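Local coordinates for periplasmic protein-probably involved in high-affinity Fe2+ transport (Escherichia coli F11, PDB 5I0Y), which probably takes part in high-affinity ferrous iron transport in the periplasm, where it relies on a bound copper ion, at residues Glu81-Phe87 with Gly99-Met105; Met104-Tyr110 with Phe147-Gly151; Ala8-Val12 with Val143-Phe147. The protein carries 1 engineered substitution. The contacts are given in a common frame with arbitrary orientation. Where two conformers were deposited one is given. Residue numbers count along the deposited sequence, not the author numbering.

Interaction 1 of 3, residues Glu81-Phe87 with Gly99-Met105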
ATOM      1  N   GLU B  81     -28.797  -2.621  16.345  1.00 14.54           N
ATOM      2  CA  GLU B  81     -28.678  -2.120  14.972  1.00 15.03           C
ATOM      3  C   GLU B  81     -27.317  -2.500  14.366  1.00 14.29           C
ATOM      4  O   GLU B  81     -26.284  -2.410  15.034  1.00 13.39           O
ATOM      5  CB  GLU B  81     -28.890  -0.605  14.906  1.00 16.23           C
ATOM      6  CG  GLU B  81     -29.274  -0.136  13.504  1.00 18.46           C
ATOM      7  CD  GLU B  81     -29.355   1.369  13.368  1.00 19.76           C
ATOM      8  OE1 GLU B  81     -29.480   2.075  14.385  1.00 21.64           O
ATOM      9  OE2 GLU B  81     -29.296   1.856  12.225  1.00 23.10           O
ATOM     10  N   LYS B  82     -27.346  -2.934  13.112  1.00 14.01           N
ATOM     11  CA  LYS B  82     -26.160  -3.443  12.426  1.00 14.71           C
ATOM     12  C   LYS B  82     -25.896  -2.679  11.127  1.00 14.72           C
ATOM     13  O   LYS B  82     -26.827  -2.264  10.439  1.00 14.86           O
ATOM     14  CB  LYS B  82     -26.354  -4.924  12.106  1.00 15.65           C
ATOM     15  CG  LYS B  82     -25.167  -5.584  11.411  1.00 16.40           C
ATOM     16  CD  LYS B  82     -25.428  -7.050  11.112  1.00 17.45           C
ATOM     17  CE  LYS B  82     -25.531  -7.855  12.397  1.00 17.07           C
ATOM     18  NZ  LYS B  82     -26.116  -9.206  12.167  1.00 17.44           N
ATOM     19  N   GLN B  83     -24.617  -2.497  10.805  1.00 14.71           N
ATOM     20  CA  GLN B  83     -24.209  -1.838   9.567  1.00 15.34           C
ATOM     21  C   GLN B  83     -23.010  -2.584   9.023  1.00 15.10           C
ATOM     22  O   GLN B  83     -22.124  -2.984   9.783  1.00 15.15           O
ATOM     23  CB  GLN B  83     -23.833  -0.386   9.863  1.00 15.77           C
ATOM     24  CG  GLN B  83     -23.483   0.467   8.651  1.00 17.26           C
ATOM     25  CD  GLN B  83     -22.925   1.812   9.066  1.00 18.18           C
ATOM     26  OE1 GLN B  83     -23.543   2.544   9.839  1.00 20.50           O
ATOM     27  NE2 GLN B  83     -21.740   2.129   8.589  1.00 17.84           N
ATOM     28  N   GLU B  84     -22.994  -2.793   7.712  1.00 15.45           N
ATOM     29  CA  GLU B  84     -21.874  -3.422   7.028  1.00 16.49           C
ATOM     30  C   GLU B  84     -21.323  -2.437   6.013  1.00 15.32           C
ATOM     31  O   GLU B  84     -22.064  -1.600   5.478  1.00 15.63           O
ATOM     32  CB  GLU B  84     -22.308  -4.699   6.299  1.00 18.92           C
ATOM     33  CG  GLU B  84     -23.446  -5.480   6.946  1.00 23.15           C
ATOM     34  CD  GLU B  84     -23.032  -6.822   7.534  1.00 25.56           C
ATOM     35  OE1 GLU B  84     -21.821  -7.137   7.614  1.00 28.05           O
ATOM     36  OE2 GLU B  84     -23.946  -7.573   7.941  1.00 27.58           O
ATOM     37  N   GLY B  85     -20.024  -2.520   5.751  1.00 13.85           N
ATOM     38  CA  GLY B  85     -19.410  -1.667   4.738  1.00 13.88           C
ATOM     39  C   GLY B  85     -17.998  -2.118   4.437  1.00 13.54           C
ATOM     40  O   GLY B  85     -17.539  -3.151   4.927  1.00 13.21           O
ATOM     41  N   THR B  86     -17.327  -1.377   3.563  1.00 13.61           N
ATOM     42  CA  THR B  86     -15.975  -1.707   3.145  1.00 13.74           C
ATOM     43  C   THR B  86     -15.069  -0.515   3.428  1.00 12.68           C
ATOM     44  O   THR B  86     -15.511   0.636   3.450  1.00 14.44           O
ATOM     45  CB  THR B  86     -15.920  -2.013   1.642  1.00 14.55           C
ATOM     46  OG1 THR B  86     -16.459  -0.886   0.940  1.00 16.55           O
ATOM     47  CG2 THR B  86     -16.736  -3.276   1.329  1.00 15.73           C
ATOM     48  N   PHE B  87     -13.806  -0.815   3.673  1.00 11.61           N
ATOM     49  CA  PHE B  87     -12.771   0.223   3.795  1.00 10.74           C
ATOM     50  C   PHE B  87     -12.033   0.362   2.479  1.00 10.91           C
ATOM     51  O   PHE B  87     -12.009  -0.552   1.654  1.00 11.40           O
ATOM     52  CB  PHE B  87     -11.740  -0.120   4.878  1.00 10.76           C
ATOM     53  CG  PHE B  87     -12.263  -0.083   6.296  1.00 10.82           C
ATOM     54  CD1 PHE B  87     -13.243   0.822   6.699  1.00 11.36           C
ATOM     55  CD2 PHE B  87     -11.708  -0.921   7.243  1.00 11.30           C
ATOM     56  CE1 PHE B  87     -13.680   0.847   8.012  1.00 11.53           C
ATOM     57  CE2 PHE B  87     -12.145  -0.905   8.554  1.00 11.55           C
ATOM     58  CZ  PHE B  87     -13.118  -0.003   8.942  1.00 11.63           C
ATOM     59  N   GLY B  99      -9.729   2.772   5.693  1.00  7.90           N
ATOM     60  CA  GLY B  99     -10.827   3.410   6.406  1.00  8.63           C
ATOM     61  C   GLY B  99     -11.976   3.852   5.552  1.00  8.36           C
ATOM     62  O   GLY B  99     -12.000   3.596   4.355  1.00  8.97           O
ATOM     63  N   ALA B 100     -12.952   4.478   6.209  1.00  8.98           N
ATOM     64  CA  ALA B 100     -14.163   4.998   5.541  1.00  9.50           C
ATOM     65  C   ALA B 100     -14.897   5.919   6.487  1.00  9.89           C
ATOM     66  O   ALA B 100     -14.958   5.668   7.689  1.00  9.86           O
ATOM     67  CB  ALA B 100     -15.104   3.880   5.094  1.00 10.38           C
ATOM     68  N   ASN B 101     -15.462   7.000   5.950  1.00  9.97           N
ATOM     69  CA  ASN B 101     -16.460   7.771   6.696  1.00 10.71           C
ATOM     70  C   ASN B 101     -17.694   6.897   6.881  1.00 11.07           C
ATOM     71  O   ASN B 101     -18.149   6.239   5.941  1.00 11.59           O
ATOM     72  CB  ASN B 101     -16.881   9.011   5.922  1.00 10.99           C
ATOM     73  CG  ASN B 101     -15.871  10.141   6.003  1.00 10.59           C
ATOM     74  OD1 ASN B 101     -14.897  10.126   6.777  1.00 10.45           O
ATOM     75  ND2 ASN B 101     -16.144  11.189   5.223  1.00 11.59           N
ATOM     76  N   ILE B 102     -18.233   6.927   8.089  1.00 11.79           N
ATOM     77  CA  ILE B 102     -19.449   6.192   8.372  1.00 12.66           C
ATOM     78  C   ILE B 102     -20.390   6.993   9.269  1.00 13.17           C
ATOM     79  O   ILE B 102     -19.974   7.851  10.050  1.00 12.74           O
ATOM     80  CB  ILE B 102     -19.170   4.809   9.013  1.00 13.05           C
ATOM     81  CG1 ILE B 102     -18.544   4.987  10.387  1.00 13.34           C
ATOM     82  CG2 ILE B 102     -18.304   3.912   8.119  1.00 13.41           C
ATOM     83  CD1 ILE B 102     -18.582   3.712  11.211  1.00 14.24           C
ATOM     84  N   LYS B 103     -21.675   6.688   9.135  1.00 14.96           N
ATOM     85  CA  LYS B 103     -22.660   7.201  10.059  1.00 16.88           C
ATOM     86  C   LYS B 103     -22.789   6.167  11.159  1.00 16.46           C
ATOM     87  O   LYS B 103     -23.002   4.994  10.877  1.00 18.98           O
ATOM     88  CB  LYS B 103     -23.994   7.427   9.341  1.00 19.42           C
ATOM     89  CG  LYS B 103     -25.044   8.139  10.176  1.00 22.21           C
ATOM     90  CD  LYS B 103     -26.388   8.180   9.466  1.00 24.92           C
ATOM     91  CE  LYS B 103     -27.511   8.416  10.464  1.00 26.46           C
ATOM     92  NZ  LYS B 103     -27.655   7.250  11.386  1.00 28.28           N
ATOM     93  N   MET B 104     -22.615   6.604  12.399  1.00 15.42           N
ATOM     94  CA  MET B 104     -22.808   5.734  13.560  1.00 15.59           C
ATOM     95  C   MET B 104     -24.300   5.517  13.840  1.00 16.29           C
ATOM     96  O   MET B 104     -25.162   6.076  13.166  1.00 16.54           O
ATOM     97  CB  MET B 104     -22.055   6.300  14.763  1.00 15.18           C
ATOM     98  CG  MET B 104     -20.534   6.201  14.615  1.00 14.19           C
ATOM     99  SD  MET B 104     -19.871   4.514  14.588  1.00 13.91           S
ATOM    100  CE  MET B 104     -19.889   4.132  16.335  1.00 15.37           C
ATOM    101  N   MET B 105     -24.588   4.702  14.848  0.50 15.82           N
ATOM    102  CA  MET B 105     -25.954   4.311  15.158  0.50 15.61           C
ATOM    103  C   MET B 105     -26.288   4.685  16.601  0.50 16.10           C
ATOM    104  O   MET B 105     -26.859   3.889  17.358  0.50 16.39           O
ATOM    105  CB  MET B 105     -26.130   2.814  14.872  0.50 15.02           C
ATOM    106  CG  MET B 105     -25.710   2.452  13.453  0.50 14.40           C
ATOM    107  SD  MET B 105     -25.840   0.713  13.013  0.50 13.05           S
ATOM    108  CE  MET B 105     -24.309   0.034  13.642  0.50 13.44           C
TER
HETATM  109  O   HOH W   1     -29.045   2.071  17.108  1.00 21.07           O
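Running almost antiparallel (169° end to end), 81-87 and 99-105 belong to the two arms of a hairpin but bow apart midway: CA atoms are closest at Phe87 and Gly99 (4.6 Å) and return to 7.0 Å at Glu81 and Met105, and no clear hydrogen bond joins the backbones. A CA-H...O contact, Phe87 CA to Gly99 O at 3.5 Å, marks the closest end. There the Phe87 ring lies against Ala100, CD1 to CB 3.9 Å. Further along, the gap is filled by side chains: Gln83 reaches across to Ile102 and Lys103, and Met105 extends back until its CE is 3.4 Å from Glu81 O. Water bridges this end, donating to Glu81 OE1 (2.8 Å) and Met105 O (2.9 Å). Residues 82-87 pair with strand 69-76, while Ala100 pairs with Leu45. This is a hairpin whose arms part into the two layers of a beta sandwich, beside copper: Asn101 OD1 is hydrogen-bonded to ND1 of His44, which with Met90 and His97 binds it.

Interaction 2 of 3, residues Met104-Tyr110 with Phe147-Gly151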
ATOM      1  N   MET B 104     -22.615   6.604  12.399  1.00 15.42           N
ATOM      2  CA  MET B 104     -22.808   5.734  13.560  1.00 15.59           C
ATOM      3  C   MET B 104     -24.300   5.517  13.840  1.00 16.29           C
ATOM      4  O   MET B 104     -25.162   6.076  13.166  1.00 16.54           O
ATOM      5  CB  MET B 104     -22.055   6.300  14.763  1.00 15.18           C
ATOM      6  CG  MET B 104     -20.534   6.201  14.615  1.00 14.19           C
ATOM      7  SD  MET B 104     -19.871   4.514  14.588  1.00 13.91           S
ATOM      8  CE  MET B 104     -19.889   4.132  16.335  1.00 15.37           C
ATOM      9  N   MET B 105     -24.588   4.702  14.848  0.50 15.82           N
ATOM     10  CA  MET B 105     -25.954   4.311  15.158  0.50 15.61           C
ATOM     11  C   MET B 105     -26.288   4.685  16.601  0.50 16.10           C
ATOM     12  O   MET B 105     -26.859   3.889  17.358  0.50 16.39           O
ATOM     13  CB  MET B 105     -26.130   2.814  14.872  0.50 15.02           C
ATOM     14  CG  MET B 105     -25.710   2.452  13.453  0.50 14.40           C
ATOM     15  SD  MET B 105     -25.840   0.713  13.013  0.50 13.05           S
ATOM     16  CE  MET B 105     -24.309   0.034  13.642  0.50 13.44           C
ATOM     17  N   GLY B 106     -25.909   5.903  16.977  1.00 16.70           N
ATOM     18  CA  GLY B 106     -26.180   6.431  18.312  1.00 17.79           C
ATOM     19  C   GLY B 106     -25.090   6.160  19.319  1.00 18.74           C
ATOM     20  O   GLY B 106     -24.249   5.284  19.107  1.00 17.47           O
ATOM     21  N   VAL B 107     -25.090   6.925  20.407  1.00 20.01           N
ATOM     22  CA  VAL B 107     -24.187   6.685  21.530  1.00 21.63           C
ATOM     23  C   VAL B 107     -24.521   5.328  22.145  1.00 21.89           C
ATOM     24  O   VAL B 107     -25.695   4.954  22.213  1.00 22.36           O
ATOM     25  CB  VAL B 107     -24.234   7.825  22.588  1.00 23.65           C
ATOM     26  CG1 VAL B 107     -23.753   9.135  21.975  1.00 24.24           C
ATOM     27  CG2 VAL B 107     -25.633   8.005  23.159  1.00 24.97           C
ATOM     28  N   GLY B 108     -23.496   4.577  22.547  1.00 20.64           N
ATOM     29  CA  GLY B 108     -23.701   3.249  23.118  1.00 19.29           C
ATOM     30  C   GLY B 108     -22.512   2.308  23.059  1.00 17.50           C
ATOM     31  O   GLY B 108     -21.412   2.699  22.666  1.00 17.96           O
ATOM     32  N   ASN B 109     -22.755   1.068  23.475  1.00 16.63           N
ATOM     33  CA  ASN B 109     -21.775  -0.001  23.431  1.00 15.56           C
ATOM     34  C   ASN B 109     -21.789  -0.647  22.056  1.00 14.78           C
ATOM     35  O   ASN B 109     -22.849  -1.042  21.562  1.00 15.58           O
ATOM     36  CB  ASN B 109     -22.118  -1.041  24.493  1.00 16.52           C
ATOM     37  CG  ASN B 109     -22.097  -0.457  25.885  1.00 18.32           C
ATOM     38  OD1 ASN B 109     -21.047  -0.071  26.384  1.00 19.96           O
ATOM     39  ND2 ASN B 109     -23.273  -0.367  26.515  1.00 19.12           N
ATOM     40  N   TYR B 110     -20.622  -0.732  21.428  1.00 12.73           N
ATOM     41  CA  TYR B 110     -20.500  -1.308  20.098  1.00 12.60           C
ATOM     42  C   TYR B 110     -19.559  -2.510  20.002  1.00 12.49           C
ATOM     43  O   TYR B 110     -18.616  -2.646  20.786  1.00 13.37           O
ATOM     44  CB  TYR B 110     -19.949  -0.242  19.153  1.00 12.55           C
ATOM     45  CG  TYR B 110     -20.968   0.736  18.659  1.00 12.90           C
ATOM     46  CD1 TYR B 110     -21.563   0.579  17.416  1.00 12.68           C
ATOM     47  CD2 TYR B 110     -21.307   1.843  19.428  1.00 12.94           C
ATOM     48  CE1 TYR B 110     -22.490   1.489  16.949  1.00 12.89           C
ATOM     49  CE2 TYR B 110     -22.256   2.751  18.983  1.00 13.04           C
ATOM     50  CZ  TYR B 110     -22.826   2.574  17.739  1.00 13.24           C
ATOM     51  OH  TYR B 110     -23.753   3.485  17.273  1.00 14.72           O
ATOM     52  N   PHE B 147     -16.139  -1.450  22.107  1.00 14.12           N
ATOM     53  CA  PHE B 147     -15.855  -0.092  22.527  1.00 14.02           C
ATOM     54  C   PHE B 147     -17.129   0.648  22.874  1.00 15.10           C
ATOM     55  O   PHE B 147     -18.200   0.311  22.375  1.00 15.27           O
ATOM     56  CB  PHE B 147     -15.028   0.673  21.458  1.00 13.76           C
ATOM     57  CG  PHE B 147     -15.730   0.860  20.130  1.00 13.63           C
ATOM     58  CD1 PHE B 147     -16.192   2.120  19.757  1.00 14.30           C
ATOM     59  CD2 PHE B 147     -15.882  -0.196  19.231  1.00 14.12           C
ATOM     60  CE1 PHE B 147     -16.824   2.312  18.537  1.00 14.27           C
ATOM     61  CE2 PHE B 147     -16.510  -0.010  18.010  1.00 13.72           C
ATOM     62  CZ  PHE B 147     -16.976   1.247  17.659  1.00 13.92           C
ATOM     63  N   LYS B 148     -16.979   1.661  23.721  1.00 16.30           N
ATOM     64  CA  LYS B 148     -18.067   2.570  24.031  1.00 18.76           C
ATOM     65  C   LYS B 148     -17.938   3.818  23.162  1.00 19.57           C
ATOM     66  O   LYS B 148     -16.913   4.503  23.174  1.00 22.18           O
ATOM     67  CB  LYS B 148     -18.073   2.917  25.516  1.00 20.53           C
ATOM     68  CG  LYS B 148     -19.374   3.561  25.968  1.00 23.45           C
ATOM     69  CD  LYS B 148     -19.228   4.200  27.335  1.00 25.20           C
ATOM     70  CE  LYS B 148     -20.452   5.031  27.681  1.00 26.57           C
ATOM     71  NZ  LYS B 148     -20.145   6.176  28.583  1.00 26.94           N
ATOM     72  N   TYR B 149     -18.968   4.085  22.376  1.00 18.55           N
ATOM     73  CA  TYR B 149     -19.015   5.273  21.536  1.00 18.41           C
ATOM     74  C   TYR B 149     -19.913   6.330  22.171  1.00 19.04           C
ATOM     75  O   TYR B 149     -21.090   6.073  22.423  1.00 19.68           O
ATOM     76  CB  TYR B 149     -19.524   4.920  20.131  1.00 17.54           C
ATOM     77  CG  TYR B 149     -19.723   6.127  19.253  1.00 17.72           C
ATOM     78  CD1 TYR B 149     -18.631   6.863  18.800  1.00 18.09           C
ATOM     79  CD2 TYR B 149     -21.003   6.543  18.888  1.00 18.61           C
ATOM     80  CE1 TYR B 149     -18.812   7.978  18.004  1.00 18.11           C
ATOM     81  CE2 TYR B 149     -21.188   7.653  18.094  1.00 18.57           C
ATOM     82  CZ  TYR B 149     -20.092   8.364  17.655  1.00 19.17           C
ATOM     83  OH  TYR B 149     -20.300   9.469  16.878  1.00 21.55           O
ATOM     84  N   VAL B 150     -19.355   7.513  22.420  1.00 19.80           N
ATOM     85  CA  VAL B 150     -20.104   8.606  23.049  1.00 21.00           C
ATOM     86  C   VAL B 150     -20.218   9.818  22.131  1.00 21.66           C
ATOM     87  O   VAL B 150     -20.949  10.769  22.415  1.00 23.90           O
ATOM     88  CB  VAL B 150     -19.517   9.005  24.430  1.00 21.09           C
ATOM     89  CG1 VAL B 150     -19.767   7.905  25.456  1.00 22.23           C
ATOM     90  CG2 VAL B 150     -18.035   9.345  24.343  1.00 22.39           C
ATOM     91  N   GLY B 151     -19.515   9.748  21.005  1.00 20.89           N
ATOM     92  CA  GLY B 151     -19.402  10.867  20.099  1.00 20.67           C
ATOM     93  C   GLY B 151     -18.026  11.486  20.213  1.00 20.40           C
ATOM     94  O   GLY B 151     -17.147  10.991  20.939  1.00 20.89           O
TER
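Four backbone hydrogen bonds zip 108-110 to 147-149 as antiparallel strands. Gly108 and Tyr149 exchange N to O bonds of 2.8 Å in each direction; Tyr110 N reaches Phe147 O at 2.8 Å, and Phe147 N returns to Tyr110 O at 3.1 Å. Asn109 and Lys148 form the non-hydrogen-bonded pair between them. Before the strand the chain curls round the Tyr110 hydroxyl, which accepts from Met105 N (2.8 Å) and donates to Gly106 O (2.6 Å), fastening this turn to the strand it leads into. Tyr110, Phe147 and Tyr149 cluster on the same face. Tyr110 CB sits over the Phe147 ring, 3.8 Å from its centroid, and Tyr110 CD2 touches Tyr149 CB at 3.6 Å. Met104 CE makes a CH-pi contact over the Tyr149 ring, 3.8 Å from its centroid, and with SD at 4.7 Å from that centroid the pair is also a Met-aromatic contact. At the outer end Val107 CG1 packs 3.3 Å from Val150 O. On its other side strand 108-117 is flanked by strand 69-76, where Leu74 meets Tyr110 and Met104, while Val43 of strand 43-51 contacts both Met104 and Tyr149 across the sandwich core.

Interaction 3 of 3, residues Ala8-Val12 with Val143-Phe147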
ATOM      1  N   ALA B   8     -10.843   2.237  19.205  1.00 15.12           N
ATOM      2  CA  ALA B   8     -12.051   1.445  19.332  1.00 15.30           C
ATOM      3  C   ALA B   8     -11.650   0.062  19.866  1.00 15.73           C
ATOM      4  O   ALA B   8     -11.306  -0.851  19.097  1.00 17.56           O
ATOM      5  CB  ALA B   8     -12.765   1.342  17.998  1.00 15.54           C
ATOM      6  N   GLY B   9     -11.669  -0.091  21.182  1.00 15.66           N
ATOM      7  CA  GLY B   9     -11.267  -1.340  21.808  1.00 15.83           C
ATOM      8  C   GLY B   9      -9.782  -1.602  21.736  1.00 15.65           C
ATOM      9  O   GLY B   9      -8.967  -0.690  21.526  1.00 16.14           O
ATOM     10  N   GLU B  10      -9.438  -2.867  21.912  1.00 15.45           N
ATOM     11  CA  GLU B  10      -8.108  -3.283  22.239  1.00 15.72           C
ATOM     12  C   GLU B  10      -7.411  -3.787  20.982  1.00 14.66           C
ATOM     13  O   GLU B  10      -7.978  -4.611  20.269  1.00 13.77           O
ATOM     14  CB  GLU B  10      -8.261  -4.413  23.241  1.00 18.33           C
ATOM     15  CG  GLU B  10      -6.986  -4.983  23.804  1.00 19.67           C
ATOM     16  CD  GLU B  10      -7.275  -5.975  24.919  1.00 21.27           C
ATOM     17  OE1 GLU B  10      -7.814  -5.570  25.968  1.00 23.57           O
ATOM     18  OE2 GLU B  10      -6.971  -7.161  24.744  1.00 23.35           O
ATOM     19  N   PRO B  11      -6.176  -3.319  20.713  1.00 13.99           N
ATOM     20  CA  PRO B  11      -5.473  -3.899  19.565  1.00 14.30           C
ATOM     21  C   PRO B  11      -5.135  -5.350  19.817  1.00 14.52           C
ATOM     22  O   PRO B  11      -5.008  -5.775  20.979  1.00 13.93           O
ATOM     23  CB  PRO B  11      -4.189  -3.082  19.479  1.00 15.03           C
ATOM     24  CG  PRO B  11      -3.971  -2.568  20.851  1.00 16.42           C
ATOM     25  CD  PRO B  11      -5.325  -2.383  21.470  1.00 15.54           C
ATOM     26  N   VAL B  12      -5.031  -6.112  18.735  1.00 13.24           N
ATOM     27  CA  VAL B  12      -4.720  -7.529  18.835  1.00 13.71           C
ATOM     28  C   VAL B  12      -3.605  -7.892  17.877  1.00 13.25           C
ATOM     29  O   VAL B  12      -3.348  -7.184  16.895  1.00 13.11           O
ATOM     30  CB  VAL B  12      -5.948  -8.431  18.570  1.00 14.02           C
ATOM     31  CG1 VAL B  12      -6.992  -8.307  19.677  1.00 15.27           C
ATOM     32  CG2 VAL B  12      -6.564  -8.143  17.216  1.00 14.16           C
ATOM     33  N   VAL B 143     -11.115 -10.047  12.907  0.50 13.07           N
ATOM     34  CA  VAL B 143     -10.699  -9.536  14.196  0.50 12.87           C
ATOM     35  C   VAL B 143     -11.810  -8.654  14.751  0.50 12.53           C
ATOM     36  O   VAL B 143     -12.439  -7.894  14.006  0.50 11.97           O
ATOM     37  CB  VAL B 143      -9.365  -8.782  14.094  0.50 13.19           C
ATOM     38  CG1 VAL B 143      -9.401  -7.735  12.989  0.50 13.12           C
ATOM     39  CG2 VAL B 143      -9.032  -8.167  15.427  0.50 12.94           C
ATOM     40  N   SER B 144     -12.090  -8.798  16.046  1.00 12.22           N
ATOM     41  CA  SER B 144     -13.181  -8.043  16.681  1.00 12.26           C
ATOM     42  C   SER B 144     -12.749  -7.124  17.807  1.00 12.40           C
ATOM     43  O   SER B 144     -11.721  -7.360  18.472  1.00 13.23           O
ATOM     44  CB  SER B 144     -14.246  -8.990  17.213  1.00 13.20           C
ATOM     45  OG  SER B 144     -14.867  -9.677  16.145  1.00 14.68           O
ATOM     46  N   TYR B 145     -13.563  -6.087  18.014  1.00 11.84           N
ATOM     47  CA  TYR B 145     -13.267  -5.009  18.965  1.00 11.91           C
ATOM     48  C   TYR B 145     -14.551  -4.625  19.654  1.00 12.76           C
ATOM     49  O   TYR B 145     -15.603  -4.630  19.023  1.00 13.10           O
ATOM     50  CB  TYR B 145     -12.716  -3.772  18.222  1.00 11.82           C
ATOM     51  CG  TYR B 145     -11.502  -4.092  17.393  1.00 11.55           C
ATOM     52  CD1 TYR B 145     -10.237  -4.107  17.971  1.00 11.16           C
ATOM     53  CD2 TYR B 145     -11.619  -4.418  16.051  1.00 11.06           C
ATOM     54  CE1 TYR B 145      -9.112  -4.435  17.228  1.00 10.81           C
ATOM     55  CE2 TYR B 145     -10.505  -4.727  15.295  1.00 10.73           C
ATOM     56  CZ  TYR B 145      -9.260  -4.746  15.891  1.00 10.59           C
ATOM     57  OH  TYR B 145      -8.147  -5.056  15.153  1.00 11.06           O
ATOM     58  N   GLU B 146     -14.458  -4.278  20.932  1.00 12.68           N
ATOM     59  CA  GLU B 146     -15.597  -3.763  21.692  1.00 14.47           C
ATOM     60  C   GLU B 146     -15.233  -2.402  22.250  1.00 13.87           C
ATOM     61  O   GLU B 146     -14.148  -2.201  22.772  1.00 14.75           O
ATOM     62  CB  GLU B 146     -15.978  -4.720  22.822  1.00 15.95           C
ATOM     63  CG  GLU B 146     -16.563  -6.040  22.341  1.00 19.28           C
ATOM     64  CD  GLU B 146     -17.061  -6.945  23.454  1.00 23.00           C
ATOM     65  OE1 GLU B 146     -16.896  -6.601  24.640  1.00 25.28           O
ATOM     66  OE2 GLU B 146     -17.623  -8.013  23.129  1.00 25.75           O
ATOM     67  N   PHE B 147     -16.139  -1.450  22.107  1.00 14.12           N
ATOM     68  CA  PHE B 147     -15.855  -0.092  22.527  1.00 14.02           C
ATOM     69  C   PHE B 147     -17.129   0.648  22.874  1.00 15.10           C
ATOM     70  O   PHE B 147     -18.200   0.311  22.375  1.00 15.27           O
ATOM     71  CB  PHE B 147     -15.028   0.673  21.458  1.00 13.76           C
ATOM     72  CG  PHE B 147     -15.730   0.860  20.130  1.00 13.63           C
ATOM     73  CD1 PHE B 147     -16.192   2.120  19.757  1.00 14.30           C
ATOM     74  CD2 PHE B 147     -15.882  -0.196  19.231  1.00 14.12           C
ATOM     75  CE1 PHE B 147     -16.824   2.312  18.537  1.00 14.27           C
ATOM     76  CE2 PHE B 147     -16.510  -0.010  18.010  1.00 13.72           C
ATOM     77  CZ  PHE B 147     -16.976   1.247  17.659  1.00 13.92           C
TER
HETATM   78  O   HOH W   2     -11.742  -4.777  22.034  1.00 12.31           O
HETATM   79  O   HOH W   3     -10.083  -6.343  20.487  1.00 13.56           O
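A water-bridged and apolar contact without direct hydrogen bonds brings 8-12, on one outermost strand of the sheet, against 143-147, on the other, at an edge of the beta sandwich. The directions differ by 143°, but the backbones do not pair. Ala8 CB lies over the Phe147 ring, 3.7 Å from its centroid, a CH-pi contact. Gly9 comes close enough for its CA to lie 3.2 Å from Glu146 O; a CB here would clash with that oxygen, and the positive phi of 71° suits glycine too. Beyond it, the Tyr145 ring presents its edge to Glu10 O, 3.3 Å from CE1, while its hydroxyl is hydrogen-bonded to Leu19 O on strand 17-24. Val12 CG2 lies 4.0 Å from Tyr145 OH. Two waters span the gap: one accepts from Glu10 N and Glu146 N (3.0 Å each), the other donates to Glu10 O (2.7 Å) and Ser144 O (2.8 Å). Water thus satisfies edge groups that a neighbouring strand would otherwise bind, while apolar side chains seal the inner side.

From the N terminus, 8-12 is the first segment met, and its partner 143-147 arrives only 130 residues later, so interaction 3 closes a loop holding most of the chain. Interaction 1 nests inside that loop as a short hairpin closure with 11 residues between its segments. Its second segment runs directly into interaction 2 through the shared Met104 and Met105, so the two follow in series. Interaction 2 closes over 36 residues and ends on strand 141-149, the strand interaction 3 also uses, with Phe147 common to both. Met104 CE, 4.2 Å from Phe147 CE1, links interactions 1 and 3. Together they tie the copper-side hairpin, the strand pair 108-117/141-149 and the N-terminal edge into one sandwich.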